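Local coordinates for glutathione reductase (Bartonella henselae, PDB 3O0H), which probably catalyses the NADPH-dependent reduction of glutathione disulfide to glutathione, using bound FAD and a redox-active disulfide, at residues 203-211 with 238-247; 254-265 with 269-280. All blocks are in the same frame, centred on the assembly; numbering follows the deposited sequence.

Contact 1 of 2, residues 203-211 with 238-247; sequences GVEFANIFH and LNDAMVAKGI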
loop_
_atom_site.group_PDB
_atom_site.type_symbol
_atom_site.label_atom_id
_atom_site.label_comp_id
_atom_site.label_asym_id
_atom_site.label_seq_id
_atom_site.Cartn_x
_atom_site.Cartn_y
_atom_site.Cartn_z
ATOM N N GLY B 203 -5.757 -15.580 -16.904
ATOM C CA GLY B 203 -7.158 -15.941 -16.881
ATOM C C GLY B 203 -7.949 -15.426 -15.679
ATOM O O GLY B 203 -9.070 -14.904 -15.854
ATOM N N VAL B 204 -7.379 -15.515 -14.471
ATOM C CA VAL B 204 -8.065 -15.013 -13.312
ATOM C C VAL B 204 -8.166 -13.488 -13.312
ATOM O O VAL B 204 -9.176 -12.942 -12.853
ATOM C CB VAL B 204 -7.527 -15.502 -11.941
ATOM C CG1 VAL B 204 -7.528 -17.023 -11.886
ATOM C CG2 VAL B 204 -6.200 -14.889 -11.569
ATOM N N GLU B 205 -7.175 -12.815 -13.848
ATOM C CA GLU B 205 -7.228 -11.345 -13.912
ATOM C C GLU B 205 -8.381 -10.919 -14.824
ATOM O O GLU B 205 -9.148 -10.057 -14.465
ATOM C CB GLU B 205 -5.911 -10.752 -14.369
ATOM C CG GLU B 205 -4.860 -10.741 -13.247
ATOM C CD GLU B 205 -3.473 -10.341 -13.682
ATOM O OE1 GLU B 205 -3.181 -10.307 -14.898
ATOM O OE2 GLU B 205 -2.630 -10.068 -12.811
ATOM N N PHE B 206 -8.468 -11.522 -16.008
ATOM C CA PHE B 206 -9.490 -11.149 -16.984
ATOM C C PHE B 206 -10.876 -11.651 -16.596
ATOM O O PHE B 206 -11.821 -10.943 -16.796
ATOM C CB PHE B 206 -9.104 -11.621 -18.388
ATOM C CG PHE B 206 -8.114 -10.704 -19.054
ATOM C CD1 PHE B 206 -8.537 -9.474 -19.575
ATOM C CD2 PHE B 206 -6.781 -11.023 -19.104
ATOM C CE1 PHE B 206 -7.622 -8.597 -20.163
ATOM C CE2 PHE B 206 -5.868 -10.170 -19.749
ATOM C CZ PHE B 206 -6.303 -8.958 -20.243
ATOM N N ALA B 207 -10.988 -12.817 -15.976
ATOM C CA ALA B 207 -12.278 -13.222 -15.393
ATOM C C ALA B 207 -12.821 -12.153 -14.451
ATOM O O ALA B 207 -13.996 -11.779 -14.562
ATOM C CB ALA B 207 -12.229 -14.623 -14.702
ATOM N N ASN B 208 -11.984 -11.645 -13.543
ATOM C CA ASN B 208 -12.454 -10.676 -12.602
ATOM C C ASN B 208 -12.734 -9.321 -13.236
ATOM O O ASN B 208 -13.663 -8.615 -12.801
ATOM C CB ASN B 208 -11.506 -10.552 -11.400
ATOM C CG ASN B 208 -11.592 -11.727 -10.484
ATOM O OD1 ASN B 208 -12.671 -11.995 -9.891
ATOM N ND2 ASN B 208 -10.493 -12.472 -10.370
ATOM N N ILE B 209 -11.967 -8.968 -14.255
ATOM C CA ILE B 209 -12.217 -7.736 -15.011
ATOM C C ILE B 209 -13.602 -7.792 -15.666
ATOM O O ILE B 209 -14.414 -6.910 -15.449
ATOM C CB ILE B 209 -11.108 -7.468 -16.054
ATOM C CG1 ILE B 209 -9.860 -6.894 -15.384
ATOM C CG2 ILE B 209 -11.538 -6.477 -17.166
ATOM C CD1 ILE B 209 -8.590 -7.105 -16.223
ATOM N N PHE B 210 -13.878 -8.838 -16.432
ATOM C CA PHE B 210 -15.136 -8.888 -17.167
ATOM C C PHE B 210 -16.316 -9.001 -16.223
ATOM O O PHE B 210 -17.294 -8.287 -16.367
ATOM C CB PHE B 210 -15.091 -9.984 -18.230
ATOM C CG PHE B 210 -14.258 -9.596 -19.428
ATOM C CD1 PHE B 210 -14.665 -8.548 -20.255
ATOM C CD2 PHE B 210 -13.094 -10.285 -19.729
ATOM C CE1 PHE B 210 -13.923 -8.174 -21.350
ATOM C CE2 PHE B 210 -12.327 -9.917 -20.801
ATOM C CZ PHE B 210 -12.738 -8.838 -21.622
ATOM N N HIS B 211 -16.206 -9.845 -15.204
ATOM C CA HIS B 211 -17.276 -9.932 -14.200
ATOM C C HIS B 211 -17.557 -8.559 -13.585
ATOM O O HIS B 211 -18.729 -8.127 -13.475
ATOM C CB HIS B 211 -16.908 -10.950 -13.110
ATOM C CG HIS B 211 -17.937 -11.039 -12.036
ATOM N ND1 HIS B 211 -19.069 -11.815 -12.172
ATOM C CD2 HIS B 211 -18.072 -10.360 -10.867
ATOM C CE1 HIS B 211 -19.849 -11.626 -11.121
ATOM N NE2 HIS B 211 -19.274 -10.744 -10.319
ATOM N N LEU B 238 -9.033 -16.851 -3.196
ATOM C CA LEU B 238 -9.449 -16.208 -4.447
ATOM C C LEU B 238 -10.590 -16.999 -5.107
ATOM O O LEU B 238 -11.633 -16.429 -5.480
ATOM C CB LEU B 238 -8.287 -16.025 -5.435
ATOM C CG LEU B 238 -8.674 -15.410 -6.776
ATOM C CD1 LEU B 238 -9.342 -14.037 -6.598
ATOM C CD2 LEU B 238 -7.401 -15.285 -7.722
ATOM N N ASN B 239 -10.404 -18.310 -5.205
ATOM C CA ASN B 239 -11.427 -19.168 -5.817
ATOM C C ASN B 239 -12.764 -18.892 -5.160
ATOM O O ASN B 239 -13.760 -18.696 -5.829
ATOM C CB ASN B 239 -11.095 -20.645 -5.623
ATOM C CG ASN B 239 -12.228 -21.549 -6.082
ATOM O OD1 ASN B 239 -12.339 -21.851 -7.271
ATOM N ND2 ASN B 239 -13.079 -21.952 -5.147
ATOM N N ASP B 240 -12.771 -18.892 -3.826
ATOM C CA ASP B 240 -14.002 -18.810 -3.096
ATOM C C ASP B 240 -14.663 -17.415 -3.254
ATOM O O ASP B 240 -15.893 -17.293 -3.320
ATOM C CB ASP B 240 -13.779 -19.154 -1.642
ATOM C CG ASP B 240 -13.329 -20.591 -1.423
ATOM O OD1 ASP B 240 -13.354 -21.451 -2.323
ATOM O OD2 ASP B 240 -12.974 -20.859 -0.268
ATOM N N ALA B 241 -13.863 -16.359 -3.317
ATOM C CA ALA B 241 -14.419 -15.016 -3.521
ATOM C C ALA B 241 -15.013 -14.868 -4.935
ATOM O O ALA B 241 -16.013 -14.132 -5.148
ATOM C CB ALA B 241 -13.332 -13.958 -3.282
ATOM N N MET B 242 -14.383 -15.524 -5.907
ATOM C CA MET B 242 -14.849 -15.430 -7.293
ATOM C C MET B 242 -16.187 -16.140 -7.440
ATOM O O MET B 242 -17.095 -15.636 -8.061
ATOM C CB MET B 242 -13.792 -15.983 -8.280
ATOM C CG MET B 242 -12.552 -15.081 -8.404
ATOM S SD MET B 242 -11.203 -15.802 -9.359
ATOM C CE MET B 242 -11.965 -15.761 -11.000
ATOM N N VAL B 243 -16.291 -17.337 -6.878
ATOM C CA VAL B 243 -17.524 -18.100 -6.941
ATOM C C VAL B 243 -18.633 -17.396 -6.164
ATOM O O VAL B 243 -19.792 -17.302 -6.607
ATOM C CB VAL B 243 -17.283 -19.524 -6.389
ATOM C CG1 VAL B 243 -18.627 -20.239 -6.239
ATOM C CG2 VAL B 243 -16.307 -20.349 -7.318
ATOM N N ALA B 244 -18.301 -16.876 -4.996
ATOM C CA ALA B 244 -19.310 -16.220 -4.150
ATOM C C ALA B 244 -19.927 -15.020 -4.878
ATOM O O ALA B 244 -21.111 -14.742 -4.723
ATOM C CB ALA B 244 -18.686 -15.754 -2.815
ATOM N N LYS B 245 -19.131 -14.311 -5.664
ATOM C CA LYS B 245 -19.667 -13.122 -6.336
ATOM C C LYS B 245 -20.334 -13.407 -7.664
ATOM O O LYS B 245 -20.955 -12.494 -8.221
ATOM C CB LYS B 245 -18.624 -12.021 -6.506
ATOM C CG LYS B 245 -17.471 -12.336 -7.419
ATOM C CD LYS B 245 -16.540 -11.083 -7.447
ATOM C CE LYS B 245 -15.136 -11.444 -7.861
ATOM N NZ LYS B 245 -14.190 -10.291 -7.827
ATOM N N GLY B 246 -20.228 -14.646 -8.162
ATOM C CA GLY B 246 -21.016 -15.041 -9.332
ATOM C C GLY B 246 -20.243 -15.504 -10.570
ATOM O O GLY B 246 -20.840 -15.711 -11.641
ATOM N N ILE B 247 -18.938 -15.672 -10.442
ATOM C CA ILE B 247 -18.125 -16.230 -11.525
ATOM C C ILE B 247 -18.229 -17.761 -11.396
ATOM O O ILE B 247 -18.132 -18.317 -10.302
ATOM C CB ILE B 247 -16.656 -15.764 -11.421
ATOM C CG1 ILE B 247 -16.553 -14.248 -11.526
ATOM C CG2 ILE B 247 -15.765 -16.414 -12.523
ATOM C CD1 ILE B 247 -15.122 -13.728 -11.368
HETATM O O HOH W 1 -14.836 -8.822 -10.352
HETATM O O HOH W 2 -20.208 -13.648 -13.846
#

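Contact 2 of 2, residues 254-265 with 269-280; sequences TVSQVQSTENCY and LTNGQTICADRV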
loop_
_atom_site.group_PDB
_atom_site.type_symbol
_atom_site.label_atom_id
_atom_site.label_comp_id
_atom_site.label_asym_id
_atom_site.label_seq_id
_atom_site.Cartn_x
_atom_site.Cartn_y
_atom_site.Cartn_z
ATOM N N THR B 254 -11.168 -29.768 -19.819
ATOM C CA THR B 254 -10.398 -29.684 -21.067
ATOM C C THR B 254 -11.344 -29.388 -22.228
ATOM O O THR B 254 -12.359 -30.073 -22.400
ATOM C CB THR B 254 -9.689 -31.013 -21.338
ATOM O OG1 THR B 254 -8.747 -31.253 -20.277
ATOM C CG2 THR B 254 -8.963 -30.987 -22.710
ATOM N N VAL B 255 -11.036 -28.355 -22.996
ATOM C CA VAL B 255 -11.853 -28.013 -24.133
ATOM C C VAL B 255 -11.541 -28.963 -25.265
ATOM O O VAL B 255 -10.374 -29.205 -25.554
ATOM C CB VAL B 255 -11.596 -26.602 -24.621
ATOM C CG1 VAL B 255 -12.435 -26.334 -25.902
ATOM C CG2 VAL B 255 -11.918 -25.610 -23.555
ATOM N N SER B 256 -12.588 -29.521 -25.872
ATOM C CA SER B 256 -12.473 -30.370 -27.045
ATOM C C SER B 256 -12.591 -29.499 -28.288
ATOM O O SER B 256 -11.762 -29.566 -29.198
ATOM C CB SER B 256 -13.568 -31.449 -26.996
ATOM O OG SER B 256 -13.700 -32.147 -28.213
ATOM N N GLN B 257 -13.626 -28.682 -28.348
ATOM C CA GLN B 257 -13.812 -27.866 -29.526
ATOM C C GLN B 257 -14.602 -26.637 -29.196
ATOM O O GLN B 257 -15.272 -26.582 -28.161
ATOM C CB GLN B 257 -14.481 -28.679 -30.642
ATOM C CG GLN B 257 -15.792 -29.338 -30.249
ATOM C CD GLN B 257 -16.426 -30.145 -31.367
ATOM O OE1 GLN B 257 -16.686 -31.338 -31.202
ATOM N NE2 GLN B 257 -16.661 -29.508 -32.516
ATOM N N VAL B 258 -14.452 -25.631 -30.045
ATOM C CA VAL B 258 -15.251 -24.432 -29.982
ATOM C C VAL B 258 -15.964 -24.331 -31.335
ATOM O O VAL B 258 -15.315 -24.368 -32.386
ATOM C CB VAL B 258 -14.380 -23.201 -29.727
ATOM C CG1 VAL B 258 -15.218 -21.989 -29.606
ATOM C CG2 VAL B 258 -13.567 -23.389 -28.435
ATOM N N GLN B 259 -17.294 -24.235 -31.295
ATOM C CA GLN B 259 -18.127 -24.198 -32.486
ATOM C C GLN B 259 -18.871 -22.881 -32.552
ATOM O O GLN B 259 -19.351 -22.379 -31.538
ATOM C CB GLN B 259 -19.166 -25.333 -32.486
ATOM C CG GLN B 259 -18.842 -26.514 -31.591
ATOM C CD GLN B 259 -19.919 -27.561 -31.632
ATOM O OE1 GLN B 259 -19.775 -28.577 -32.312
ATOM N NE2 GLN B 259 -21.023 -27.309 -30.935
ATOM N N SER B 260 -18.971 -22.329 -33.757
ATOM C CA SER B 260 -19.731 -21.101 -34.002
ATOM C C SER B 260 -21.216 -21.423 -34.091
ATOM O O SER B 260 -21.604 -22.362 -34.791
ATOM C CB SER B 260 -19.299 -20.440 -35.332
ATOM O OG SER B 260 -19.466 -19.025 -35.277
ATOM N N THR B 261 -22.040 -20.667 -33.371
ATOM C CA THR B 261 -23.498 -20.690 -33.591
ATOM C C THR B 261 -23.907 -19.234 -33.744
ATOM O O THR B 261 -23.109 -18.337 -33.491
ATOM C CB THR B 261 -24.257 -21.400 -32.449
ATOM O OG1 THR B 261 -24.219 -20.599 -31.263
ATOM C CG2 THR B 261 -23.629 -22.768 -32.140
ATOM N N GLU B 262 -25.133 -18.981 -34.174
ATOM C CA GLU B 262 -25.570 -17.615 -34.490
ATOM C C GLU B 262 -25.558 -16.672 -33.281
ATOM O O GLU B 262 -25.265 -15.490 -33.428
ATOM C CB GLU B 262 -26.980 -17.661 -35.080
ATOM C CG GLU B 262 -27.588 -16.304 -35.420
ATOM C CD GLU B 262 -29.062 -16.427 -35.758
ATOM O OE1 GLU B 262 -29.507 -17.569 -36.028
ATOM O OE2 GLU B 262 -29.768 -15.391 -35.742
ATOM N N ASN B 263 -25.895 -17.186 -32.099
ATOM C CA ASN B 263 -26.004 -16.340 -30.884
ATOM C C ASN B 263 -24.861 -16.464 -29.876
ATOM O O ASN B 263 -24.868 -15.789 -28.823
ATOM C CB ASN B 263 -27.355 -16.612 -30.197
ATOM C CG ASN B 263 -28.527 -16.267 -31.081
ATOM O OD1 ASN B 263 -29.515 -17.014 -31.171
ATOM N ND2 ASN B 263 -28.425 -15.142 -31.769
ATOM N N CYS B 264 -23.879 -17.314 -30.187
ATOM C CA CYS B 264 -22.748 -17.567 -29.299
ATOM C C CYS B 264 -21.839 -18.678 -29.771
ATOM O O CYS B 264 -22.208 -19.513 -30.584
ATOM C CB CYS B 264 -23.201 -17.938 -27.864
ATOM S SG CYS B 264 -24.520 -19.196 -27.765
ATOM N N TYR B 265 -20.627 -18.678 -29.223
ATOM C CA TYR B 265 -19.694 -19.767 -29.424
ATOM C C TYR B 265 -19.981 -20.853 -28.405
ATOM O O TYR B 265 -20.042 -20.593 -27.195
ATOM C CB TYR B 265 -18.259 -19.270 -29.264
ATOM C CG TYR B 265 -17.900 -18.239 -30.299
ATOM C CD1 TYR B 265 -17.599 -18.620 -31.592
ATOM C CD2 TYR B 265 -17.903 -16.890 -30.000
ATOM C CE1 TYR B 265 -17.295 -17.713 -32.536
ATOM C CE2 TYR B 265 -17.570 -15.953 -30.957
ATOM C CZ TYR B 265 -17.269 -16.382 -32.228
ATOM O OH TYR B 265 -16.951 -15.495 -33.220
ATOM N N LEU B 269 -16.590 -29.347 -23.816
ATOM C CA LEU B 269 -15.530 -29.949 -22.963
ATOM C C LEU B 269 -15.420 -31.414 -23.231
ATOM O O LEU B 269 -16.372 -32.005 -23.751
ATOM C CB LEU B 269 -15.816 -29.731 -21.460
ATOM C CG LEU B 269 -16.058 -28.300 -20.976
ATOM C CD1 LEU B 269 -16.146 -28.229 -19.448
ATOM C CD2 LEU B 269 -14.925 -27.408 -21.451
ATOM N N THR B 270 -14.302 -32.042 -22.869
ATOM C CA THR B 270 -14.151 -33.486 -23.135
ATOM C C THR B 270 -15.127 -34.385 -22.346
ATOM O O THR B 270 -15.315 -35.537 -22.711
ATOM C CB THR B 270 -12.722 -34.017 -22.843
ATOM O OG1 THR B 270 -12.333 -33.608 -21.531
ATOM C CG2 THR B 270 -11.713 -33.514 -23.883
ATOM N N ASN B 271 -15.723 -33.870 -21.271
ATOM C CA ASN B 271 -16.664 -34.642 -20.484
ATOM C C ASN B 271 -18.127 -34.485 -20.920
ATOM O O ASN B 271 -19.023 -35.017 -20.266
ATOM C CB ASN B 271 -16.532 -34.283 -19.018
ATOM C CG ASN B 271 -17.155 -32.956 -18.687
ATOM O OD1 ASN B 271 -17.515 -32.175 -19.572
ATOM N ND2 ASN B 271 -17.310 -32.701 -17.393
ATOM N N GLY B 272 -18.366 -33.736 -21.995
ATOM C CA GLY B 272 -19.704 -33.573 -22.532
ATOM C C GLY B 272 -20.397 -32.267 -22.178
ATOM O O GLY B 272 -21.363 -31.887 -22.838
ATOM N N GLN B 273 -19.932 -31.579 -21.140
ATOM C CA GLN B 273 -20.561 -30.330 -20.760
ATOM C C GLN B 273 -20.300 -29.318 -21.885
ATOM O O GLN B 273 -19.264 -29.374 -22.547
ATOM C CB GLN B 273 -20.023 -29.831 -19.413
ATOM N N THR B 274 -21.252 -28.419 -22.121
ATOM C CA THR B 274 -21.093 -27.352 -23.116
ATOM C C THR B 274 -21.384 -26.007 -22.442
ATOM O O THR B 274 -22.239 -25.938 -21.538
ATOM C CB THR B 274 -22.056 -27.533 -24.271
ATOM O OG1 THR B 274 -23.375 -27.586 -23.737
ATOM C CG2 THR B 274 -21.785 -28.824 -25.046
ATOM N N ILE B 275 -20.666 -24.960 -22.850
ATOM C CA ILE B 275 -20.912 -23.582 -22.386
ATOM C C ILE B 275 -20.991 -22.660 -23.597
ATOM O O ILE B 275 -20.040 -22.604 -24.378
ATOM C CB ILE B 275 -19.764 -23.037 -21.513
ATOM C CG1 ILE B 275 -19.125 -24.134 -20.633
ATOM C CG2 ILE B 275 -20.252 -21.788 -20.741
ATOM C CD1 ILE B 275 -19.996 -24.592 -19.552
ATOM N N CYS B 276 -22.116 -21.954 -23.754
ATOM C CA CYS B 276 -22.310 -21.041 -24.881
ATOM C C CYS B 276 -22.115 -19.605 -24.419
ATOM O O CYS B 276 -22.804 -19.136 -23.509
ATOM C CB CYS B 276 -23.675 -21.245 -25.585
ATOM S SG CYS B 276 -23.528 -20.936 -27.394
ATOM N N ALA B 277 -21.138 -18.919 -25.023
ATOM C CA ALA B 277 -20.737 -17.578 -24.598
ATOM C C ALA B 277 -20.549 -16.702 -25.795
ATOM O O ALA B 277 -20.206 -17.194 -26.855
ATOM C CB ALA B 277 -19.413 -17.648 -23.788
ATOM N N ASP B 278 -20.741 -15.396 -25.631
ATOM C CA ASP B 278 -20.532 -14.450 -26.720
ATOM C C ASP B 278 -19.084 -14.439 -27.244
ATOM O O ASP B 278 -18.853 -14.310 -28.434
ATOM C CB ASP B 278 -20.905 -13.035 -26.281
ATOM C CG ASP B 278 -22.400 -12.758 -26.321
ATOM O OD1 ASP B 278 -23.237 -13.637 -26.748
ATOM O OD2 ASP B 278 -22.734 -11.590 -25.970
ATOM N N ARG B 279 -18.117 -14.569 -26.341
ATOM C CA ARG B 279 -16.699 -14.615 -26.713
ATOM C C ARG B 279 -16.017 -15.680 -25.868
ATOM O O ARG B 279 -16.489 -16.015 -24.789
ATOM C CB ARG B 279 -16.029 -13.279 -26.455
ATOM C CG ARG B 279 -16.564 -12.116 -27.271
ATOM C CD ARG B 279 -16.222 -12.250 -28.762
ATOM N NE ARG B 279 -16.704 -11.128 -29.571
ATOM C CZ ARG B 279 -17.720 -11.177 -30.445
ATOM N NH1 ARG B 279 -18.436 -12.285 -30.625
ATOM N NH2 ARG B 279 -18.055 -10.095 -31.135
ATOM N N VAL B 280 -14.922 -16.206 -26.399
ATOM C CA VAL B 280 -14.128 -17.204 -25.745
ATOM C C VAL B 280 -12.667 -16.722 -25.784
ATOM O O VAL B 280 -12.145 -16.431 -26.858
ATOM C CB VAL B 280 -14.234 -18.536 -26.453
ATOM C CG1 VAL B 280 -13.353 -19.570 -25.737
ATOM C CG2 VAL B 280 -15.697 -18.994 -26.532
HETATM O O HOH W 3 -13.437 -31.627 -19.660
#

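Contact 1 of 2, residues 203-211 with 238-247
Asn-208 and Met-242 meet at about a right angle where two nearly parallel helices, the axes of the two segments inclined by 26°, pack side by side. The closely filled part lies around this pair. Met-242 bends at its last torsion (chi3 69°), which carries CE over to Ala-207 CB at 3.9 Å and leaves SD facing the amide nitrogen of Asn-208. That ND2 makes two weak bonds, one to SD across the contact and one back to the carbonyl of Val-204, and together they may restrain the rotation of the amide. Toward the N-terminal end of both segments, Val-204 CG2 meets Leu-238 CD2; toward the C-terminal end, Ile-247 lays CG1 3.5 Å from His-211 CG and pushes CD1 to within 3.3 Å of Asn-208 OD1.

The side formed by Lys-245 and His-211 is more open and wetter. Lys-245 runs out extended past the imidazole, and its NZ donates to Asn-208 OD1 over 3.1 Å, approaching from above the carbonyl plane. NZ also bonds to Gln-368 O and to a water held by Asn-208 O. A second water, in the plane of the imidazole, joins His-211 ND1 to Gly-246 O. Gly-246 closes helix 232-245 in a Schellman motif. Both helices follow strands of a parallel sheet, and Gly-203 belongs to a GxGxxG pattern, as in the Rossmann-type nucleotide-binding domains of this reductase family.

Contact 2 of 2, residues 254-265 with 269-280
Leu-269, the last residue of strand 264-269, meets Thr-254, just before strand 255-261, at one end of an antiparallel three-stranded meander whose last two strands, the hairpin 264-269 and 274-277, are also tied by a disulfide. Leu-269 forms a non-hydrogen-bonded pair with Val-255, and its CD2 lies 4.1 Å from Val-255 CG2. Its CA also makes a CA-H...O contact with the carbonyl oxygen of Thr-254. That same oxygen takes a hydrogen bond of 2.8 Å from Thr-270 N, which comes nearly along the C=O axis. The Thr-270 side chain lies obliquely against Thr-254, methyl to methyl, while a water links its OG1 to Thr-254 N.

From Leu-269 to Gly-272 the chain makes a type I turn, and Asn-271 OD1 accepts from Gln-273 N in an Asx turn. The returning strand then reaches Cys-276, bonded through SG to Cys-264 SG with the S-S torsion at 100°, close to the relaxed right angle. Cys-264 holds its SG between backbone N and carbonyl carbon (chi1 47°), directed at the partner strand. Next to the disulfide, Ala-277 and Tyr-265 form a hydrogen-bonded pair: Tyr-265 N gives to Ala-277 O over 2.8 Å, and Ala-277 N gives in return to Tyr-265 O over 3.0 Å.

Asp-278 breaks the strand. Its amide and carboxylate turn to Ser-193 and Lys-192, whereas its carbonyl oxygen sits at the edge of the Tyr-265 ring, 3.2 Å from CD2. Arg-279 bends back at chi2, bringing NH1 to donate to that same carbonyl from above its plane, with the guanidinium and ring planes 64° apart. Val-280 adds an apolar contact, its CG2 resting 3.8 Å from Tyr-265 CB.

In the fold
Both contacts belong to the pyridine nucleotide-disulphide oxidoreductase part of the chain, and both segments of contact 1 precede those of contact 2 in sequence. Their centres are 20 Å apart and their nearest atoms about 7 Å, so they do not touch. The parallel sheet 248-250, 216-220, 193-197, 279-282 links them. Ala-207 and Met-242 of contact 1 pack on its strands 216-220 and 248-250. From contact 2, Val-255, Ile-275 and Ala-277 reach strand 193-197, and the chain passes from strand 274-277 into edge strand 279-282. Helix pair and meander thus both pack on one sheet, consistent with the NADPH-binding domain of this family.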